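Aldehyde dehydrogenase (Trypanosoma brucei, PDB 5MYP) probably oxidises aldehydes to carboxylic acids with NAD+ as the electron acceptor, as other members of the aldehyde dehydrogenase family do. Local coordinates at residues 196-201 with 219-224; 150-155 with 178-183; 118-123 with 192-197. One frame throughout, in Å; residues are numbered along the deposited sequence.

All three contacts belong to one mixed sheet, the core of the Rossmann-like domain that in this family binds NAD. Its parallel part runs 176-178, 147-151, 110-124, 196-200, 220-223, so contact 2 joins the first pair of strands, contact 3 the third and contact 1 the last. Contacts 1 and 3 share His196 and Ile197, and their centres lie 11 Å apart; contact 2 is centred about 15 Å from contact 1 and 16 Å from contact 3. Along the chain, contact 2 is nested inside the loop closed by contact 3, and contact 1 follows. Contact 2 lies away from the predicted active site, while contact 1 holds its glutamate.

Contact 1. Residues 196-201 with 219-224; sequences HILYTG and PVTLEL
His196 and Thr221 meet across two parallel strands: NE2 of His196 lies 2.8 Å from OG1 of Thr221, a hydrogen bond in which either may donate. Chi1 of -160° carries CG of His196 toward strand 220-223, and the imidazole lies over the Pro219 carbonyl, whose O sits 3.6 Å above the ring's centre. ND1 is buried without a polar partner. The backbones pair regularly, Ile197 O taking Thr221 N at 2.9 Å and Tyr199 O taking Glu223 N at 2.8 Å. With helix 203-214 between them, the strands form a beta-alpha-beta crossover of the Rossmann-like domain. Ile197, Tyr199, Val220 and Leu222 share one face, the first three touching that helix and Leu222 packing on Leu217 of the second subunit; Leu198, Thr200, Thr221 and Glu223 occupy the other, where Leu198 CD1 rests 3.8 Å from Thr221 CG2. The ends are looser: Pro219 and Gly201 are partly exposed, and Gly201 N to Glu223 O, at 3.1 Å, is the longest of the backbone bonds. Leu224 CD2 stands 3.9 Å from Tyr199 CE2 at the ring edge. Glu223, predicted to be catalytic, keeps CB and CG near Thr200 OG1; its bent chain (chi2 -82°) leads the carboxylate away from strand 196-200.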
# COMPACT_ATOMS: atom_id res chain seq x y z
N HIS A 196 -6.07 4.86 -8.16
CA HIS A 196 -4.67 4.65 -7.82
C HIS A 196 -3.83 5.67 -8.58
O HIS A 196 -4.16 6.04 -9.71
CB HIS A 196 -4.22 3.23 -8.21
CG HIS A 196 -2.99 2.78 -7.48
ND1 HIS A 196 -3.05 1.94 -6.39
CD2 HIS A 196 -1.68 3.05 -7.68
CE1 HIS A 196 -1.82 1.71 -5.95
NE2 HIS A 196 -0.97 2.38 -6.71
N ILE A 197 -2.73 6.11 -7.97
CA ILE A 197 -1.76 6.98 -8.63
C ILE A 197 -0.37 6.35 -8.52
O ILE A 197 0.06 6.02 -7.41
CB ILE A 197 -1.74 8.40 -8.01
CG1 ILE A 197 -3.11 9.08 -8.15
CG2 ILE A 197 -0.65 9.26 -8.66
CD1 ILE A 197 -3.33 10.26 -7.23
N LEU A 198 0.30 6.18 -9.65
CA LEU A 198 1.72 5.82 -9.64
C LEU A 198 2.54 7.03 -10.08
O LEU A 198 2.31 7.58 -11.15
CB LEU A 198 2.02 4.61 -10.54
CG LEU A 198 3.45 4.04 -10.38
CD1 LEU A 198 3.48 2.51 -10.48
CD2 LEU A 198 4.45 4.66 -11.35
N TYR A 199 3.49 7.42 -9.24
CA TYR A 199 4.38 8.55 -9.51
C TYR A 199 5.83 8.11 -9.42
O TYR A 199 6.23 7.48 -8.44
CB TYR A 199 4.13 9.71 -8.52
CG TYR A 199 5.19 10.79 -8.61
CD1 TYR A 199 5.13 11.77 -9.59
CD2 TYR A 199 6.27 10.80 -7.73
CE1 TYR A 199 6.10 12.75 -9.70
CE2 TYR A 199 7.26 11.77 -7.83
CZ TYR A 199 7.17 12.75 -8.81
OH TYR A 199 8.15 13.71 -8.91
N THR A 200 6.61 8.45 -10.44
CA THR A 200 8.05 8.26 -10.45
C THR A 200 8.70 9.64 -10.53
O THR A 200 8.30 10.47 -11.35
CB THR A 200 8.50 7.39 -11.64
OG1 THR A 200 7.74 6.18 -11.66
CG2 THR A 200 9.99 7.05 -11.55
N GLY A 201 9.68 9.88 -9.66
CA GLY A 201 10.38 11.16 -9.62
C GLY A 201 11.02 11.43 -8.27
O GLY A 201 11.60 10.53 -7.67
N PRO A 219 -4.97 5.42 -3.07
CA PRO A 219 -3.67 4.78 -2.82
C PRO A 219 -2.61 5.20 -3.83
O PRO A 219 -2.92 5.45 -5.00
CB PRO A 219 -3.97 3.27 -2.92
CG PRO A 219 -5.31 3.15 -3.51
CD PRO A 219 -6.04 4.43 -3.29
N VAL A 220 -1.36 5.28 -3.37
CA VAL A 220 -0.25 5.73 -4.21
C VAL A 220 0.89 4.72 -4.21
O VAL A 220 1.16 4.08 -3.20
CB VAL A 220 0.30 7.12 -3.80
CG1 VAL A 220 -0.79 8.18 -3.92
CG2 VAL A 220 0.88 7.11 -2.38
N THR A 221 1.52 4.57 -5.38
CA THR A 221 2.80 3.91 -5.52
C THR A 221 3.78 5.01 -5.90
O THR A 221 3.56 5.73 -6.88
CB THR A 221 2.75 2.82 -6.61
OG1 THR A 221 1.77 1.84 -6.25
CG2 THR A 221 4.11 2.14 -6.78
N LEU A 222 4.83 5.17 -5.11
CA LEU A 222 5.81 6.24 -5.29
C LEU A 222 7.16 5.58 -5.55
O LEU A 222 7.62 4.78 -4.73
CB LEU A 222 5.85 7.14 -4.05
CG LEU A 222 4.51 7.72 -3.59
CD1 LEU A 222 4.66 8.45 -2.26
CD2 LEU A 222 3.92 8.64 -4.64
N GLU A 223 7.76 5.89 -6.70
CA GLU A 223 9.05 5.32 -7.10
C GLU A 223 10.04 6.48 -7.13
O GLU A 223 10.04 7.28 -8.07
CB GLU A 223 8.93 4.66 -8.47
CG GLU A 223 8.00 3.45 -8.51
CD GLU A 223 8.64 2.15 -8.03
OE1 GLU A 223 9.88 2.08 -7.89
OE2 GLU A 223 7.88 1.19 -7.79
N LEU A 224 10.87 6.57 -6.09
CA LEU A 224 11.68 7.76 -5.87
C LEU A 224 13.15 7.37 -5.95
O LEU A 224 13.49 6.42 -6.66
CB LEU A 224 11.28 8.43 -4.54
CG LEU A 224 9.77 8.54 -4.32
CD1 LEU A 224 9.47 9.07 -2.92
CD2 LEU A 224 9.11 9.41 -5.38

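Contact 2. Residues 150-155 with 178-183; sequences IKPSEL and IVNGGV
Ile150 and Ile178 pair in parallel at the ends of their strands, where Val179 N gives a nearly straight bond to Ile150 O (2.9 Å, 174° at the hydrogen), and the backbones then run on into loops. The two isoleucines lie side by side and point the same way, CG1 of Ile150 being 3.9 Å from CG1 of Ile178; Leu167 of helix 157-170 packs on both. Pro152 crosses the Asn180 amide at about a right angle, its CG 3.5 Å from Asn180 OD1, while ND2 of that amide bonds to Thr164. Lys151, bent at chi2 and chi3, brings its ammonium between the loops: NZ donates to Gly181 O at 2.8 Å, tilted 23° from that carbonyl's plane, and to Pro152 O at 2.9 Å from above the plane. Glu154 OE1 is a longer salt-bridge partner of NZ, at 3.5 Å, and Glu154 OE2 comes close to CA of Gly182, the N-cap of helix 183-191. One water donates to Pro152 O and Asn180 OD1 and accepts from Gly181 N. Two carbonyls and a carboxylate thus surround one ammonium, an arrangement that probably favours its charged form and ties together the loops that leave two neighbouring strands of the Rossmann-like sheet.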
# COMPACT_ATOMS: atom_id res chain seq x y z
N ILE A 150 -2.32 9.02 -18.44
CA ILE A 150 -0.86 9.16 -18.34
C ILE A 150 -0.46 10.63 -18.46
O ILE A 150 -1.10 11.40 -19.18
CB ILE A 150 -0.09 8.30 -19.37
CG1 ILE A 150 -0.41 8.68 -20.82
CG2 ILE A 150 -0.39 6.82 -19.14
CD1 ILE A 150 0.52 8.04 -21.82
N LYS A 151 0.59 11.00 -17.73
CA LYS A 151 1.10 12.36 -17.71
C LYS A 151 2.60 12.33 -18.02
O LYS A 151 3.42 12.15 -17.12
CB LYS A 151 0.77 13.02 -16.36
CG LYS A 151 0.86 14.54 -16.37
CD LYS A 151 2.25 15.03 -15.97
CE LYS A 151 2.73 16.16 -16.84
NZ LYS A 151 4.20 16.36 -16.68
N PRO A 152 2.97 12.45 -19.32
CA PRO A 152 4.39 12.44 -19.69
C PRO A 152 5.17 13.62 -19.12
O PRO A 152 4.62 14.72 -18.99
CB PRO A 152 4.35 12.53 -21.22
CG PRO A 152 3.01 12.02 -21.60
CD PRO A 152 2.10 12.49 -20.51
N SER A 153 6.44 13.38 -18.80
CA SER A 153 7.31 14.44 -18.31
C SER A 153 7.58 15.48 -19.41
O SER A 153 7.89 15.11 -20.55
CB SER A 153 8.64 13.88 -17.81
OG SER A 153 9.51 14.93 -17.44
N GLU A 154 7.48 16.75 -19.04
CA GLU A 154 7.78 17.85 -19.96
C GLU A 154 9.29 18.01 -20.23
O GLU A 154 9.67 18.68 -21.19
CB GLU A 154 7.14 19.17 -19.48
CG GLU A 154 7.87 19.92 -18.36
CD GLU A 154 7.46 19.48 -16.96
OE1 GLU A 154 7.11 18.28 -16.76
OE2 GLU A 154 7.50 20.35 -16.06
N LEU A 155 10.13 17.40 -19.39
CA LEU A 155 11.59 17.41 -19.58
C LEU A 155 12.10 16.31 -20.53
O LEU A 155 13.31 16.15 -20.68
CB LEU A 155 12.31 17.33 -18.22
CG LEU A 155 12.23 18.57 -17.32
CD1 LEU A 155 10.96 18.60 -16.48
CD2 LEU A 155 13.44 18.63 -16.40
N ILE A 178 -4.47 11.07 -22.11
CA ILE A 178 -3.15 11.70 -22.01
C ILE A 178 -3.30 13.16 -21.58
O ILE A 178 -4.11 13.89 -22.16
CB ILE A 178 -2.36 11.63 -23.34
CG1 ILE A 178 -2.28 10.17 -23.85
CG2 ILE A 178 -0.96 12.22 -23.16
CD1 ILE A 178 -1.67 10.02 -25.23
N VAL A 179 -2.54 13.56 -20.56
CA VAL A 179 -2.45 14.96 -20.15
C VAL A 179 -1.00 15.39 -20.31
O VAL A 179 -0.11 14.80 -19.70
CB VAL A 179 -2.93 15.17 -18.69
CG1 VAL A 179 -2.68 16.60 -18.23
CG2 VAL A 179 -4.40 14.82 -18.56
N ASN A 180 -0.77 16.42 -21.11
CA ASN A 180 0.57 16.94 -21.37
C ASN A 180 0.72 18.32 -20.74
O ASN A 180 -0.22 19.12 -20.75
CB ASN A 180 0.83 17.02 -22.89
CG ASN A 180 1.30 15.70 -23.47
OD1 ASN A 180 2.32 15.18 -23.06
ND2 ASN A 180 0.55 15.15 -24.44
N GLY A 181 1.90 18.57 -20.17
CA GLY A 181 2.24 19.87 -19.60
C GLY A 181 3.15 19.78 -18.40
O GLY A 181 3.72 18.73 -18.12
N GLY A 182 3.26 20.90 -17.67
CA GLY A 182 4.15 21.01 -16.51
C GLY A 182 3.36 21.04 -15.22
O GLY A 182 2.43 20.24 -15.03
N VAL A 183 3.71 21.97 -14.33
CA VAL A 183 3.14 22.03 -12.99
C VAL A 183 1.65 22.36 -13.02
O VAL A 183 0.87 21.73 -12.30
CB VAL A 183 3.90 23.05 -12.09
CG1 VAL A 183 3.20 23.27 -10.75
CG2 VAL A 183 5.33 22.57 -11.87
O HOH W 1 3.88 16.45 -21.01

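Contact 3. Residues 118-123 with 192-197; sequences LGVVLV and ERFDHI
Phe194 and Leu122 come together through their first torsions: CG of Phe194 is anti to its carbonyl carbon (chi1 -66°), and CG of Leu122 anti to its backbone N (chi1 174°). These put the two side chains together, and Leu122 CB sits over one face of the phenyl ring, 3.5 Å from its centroid and almost exactly on its normal, a CH-pi contact. Here strand 196-200 lies beside strand 110-124 in the Rossmann-like sheet. Leu122 spreads further over the same ring, its CD2 reaching CE2 of Phe194 at 3.7 Å, while Val120 CG1 meets the ring at its edge. Val149 of strand 147-151 and Val21 of helix 16-29 also touch Phe194, so the ring joins sheet and helix. The backbones pair in parallel at Leu122 and Ile197, Leu122 N donating to His196 O at 2.9 Å. Asp195 makes a further link: its N donates to Val120 O at 2.8 Å, and its carboxylate swings back toward the turn at Leu118 and Gly119. A salt bridge from Arg25 of helix 16-29 reaches OD2, and Lys391 of the second subunit bonds to Leu118 O, placing the Leu118 end of the contact at the dimer interface. Gly119 CA comes 3.3 Å from Asp195 OD2, and that same oxygen uses its anti lone pair to accept Val120 N at 2.9 Å.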
# COMPACT_ATOMS: atom_id res chain seq x y z
N LEU A 118 -9.48 -1.69 -9.98
CA LEU A 118 -9.69 -0.54 -9.10
C LEU A 118 -10.57 0.54 -9.74
O LEU A 118 -11.46 1.08 -9.09
CB LEU A 118 -8.34 0.07 -8.70
CG LEU A 118 -7.46 -0.81 -7.81
CD1 LEU A 118 -6.06 -0.23 -7.72
CD2 LEU A 118 -8.07 -0.99 -6.43
N GLY A 119 -10.30 0.86 -11.01
CA GLY A 119 -11.01 1.92 -11.71
C GLY A 119 -10.12 2.64 -12.69
O GLY A 119 -9.66 2.03 -13.66
N VAL A 120 -9.87 3.93 -12.45
CA VAL A 120 -8.97 4.72 -13.28
C VAL A 120 -7.65 4.95 -12.54
O VAL A 120 -7.65 5.40 -11.38
CB VAL A 120 -9.58 6.09 -13.69
CG1 VAL A 120 -8.75 6.74 -14.78
CG2 VAL A 120 -11.02 5.90 -14.17
N VAL A 121 -6.55 4.64 -13.21
CA VAL A 121 -5.20 4.79 -12.66
C VAL A 121 -4.52 5.99 -13.32
O VAL A 121 -4.55 6.12 -14.55
CB VAL A 121 -4.35 3.52 -12.90
CG1 VAL A 121 -2.92 3.71 -12.40
CG2 VAL A 121 -5.02 2.32 -12.24
N LEU A 122 -3.91 6.85 -12.52
CA LEU A 122 -3.07 7.94 -13.03
C LEU A 122 -1.61 7.51 -12.98
O LEU A 122 -1.15 7.05 -11.94
CB LEU A 122 -3.26 9.22 -12.23
CG LEU A 122 -2.35 10.42 -12.56
CD1 LEU A 122 -2.56 10.89 -13.99
CD2 LEU A 122 -2.58 11.56 -11.59
N VAL A 123 -0.90 7.67 -14.09
CA VAL A 123 0.54 7.41 -14.16
C VAL A 123 1.25 8.71 -14.51
O VAL A 123 1.02 9.27 -15.58
CB VAL A 123 0.87 6.34 -15.22
CG1 VAL A 123 2.38 6.11 -15.29
CG2 VAL A 123 0.14 5.05 -14.91
N GLU A 192 -8.47 15.73 -10.00
CA GLU A 192 -9.45 14.72 -10.45
C GLU A 192 -9.31 13.44 -9.64
O GLU A 192 -8.22 13.14 -9.11
CB GLU A 192 -9.26 14.42 -11.94
CG GLU A 192 -9.41 15.62 -12.87
CD GLU A 192 -10.77 16.28 -12.78
OE1 GLU A 192 -11.79 15.56 -12.68
OE2 GLU A 192 -10.82 17.53 -12.81
N ARG A 193 -10.40 12.69 -9.54
CA ARG A 193 -10.45 11.49 -8.71
C ARG A 193 -9.97 10.25 -9.46
O ARG A 193 -10.54 9.87 -10.49
CB ARG A 193 -11.87 11.25 -8.19
CG ARG A 193 -11.95 10.04 -7.27
CD ARG A 193 -13.29 9.94 -6.56
NE ARG A 193 -13.33 8.76 -5.71
CZ ARG A 193 -14.36 8.39 -4.96
NH1 ARG A 193 -15.47 9.13 -4.94
NH2 ARG A 193 -14.29 7.29 -4.23
N PHE A 194 -8.91 9.64 -8.95
CA PHE A 194 -8.40 8.36 -9.44
C PHE A 194 -8.50 7.31 -8.34
O PHE A 194 -8.65 7.64 -7.16
CB PHE A 194 -6.95 8.50 -9.89
CG PHE A 194 -6.79 9.40 -11.08
CD1 PHE A 194 -7.00 8.92 -12.36
CD2 PHE A 194 -6.44 10.74 -10.91
CE1 PHE A 194 -6.85 9.75 -13.47
CE2 PHE A 194 -6.29 11.57 -12.01
CZ PHE A 194 -6.50 11.08 -13.29
N ASP A 195 -8.42 6.05 -8.75
CA ASP A 195 -8.47 4.92 -7.81
C ASP A 195 -7.09 4.41 -7.43
O ASP A 195 -6.95 3.64 -6.48
CB ASP A 195 -9.34 3.82 -8.39
CG ASP A 195 -10.74 4.31 -8.67
OD1 ASP A 195 -11.53 4.41 -7.71
OD2 ASP A 195 -11.04 4.65 -9.84
N HIS A 196 -6.07 4.86 -8.16
CA HIS A 196 -4.67 4.65 -7.82
C HIS A 196 -3.83 5.67 -8.58
O HIS A 196 -4.16 6.04 -9.71
CB HIS A 196 -4.22 3.23 -8.21
CG HIS A 196 -2.99 2.78 -7.48
ND1 HIS A 196 -3.05 1.94 -6.39
CD2 HIS A 196 -1.68 3.05 -7.68
CE1 HIS A 196 -1.82 1.71 -5.95
NE2 HIS A 196 -0.97 2.38 -6.71
N ILE A 197 -2.73 6.11 -7.97
CA ILE A 197 -1.76 6.98 -8.63
C ILE A 197 -0.37 6.35 -8.52
O ILE A 197 0.06 6.02 -7.41
CB ILE A 197 -1.74 8.40 -8.01
CG1 ILE A 197 -3.11 9.08 -8.15
CG2 ILE A 197 -0.65 9.26 -8.66
CD1 ILE A 197 -3.33 10.26 -7.23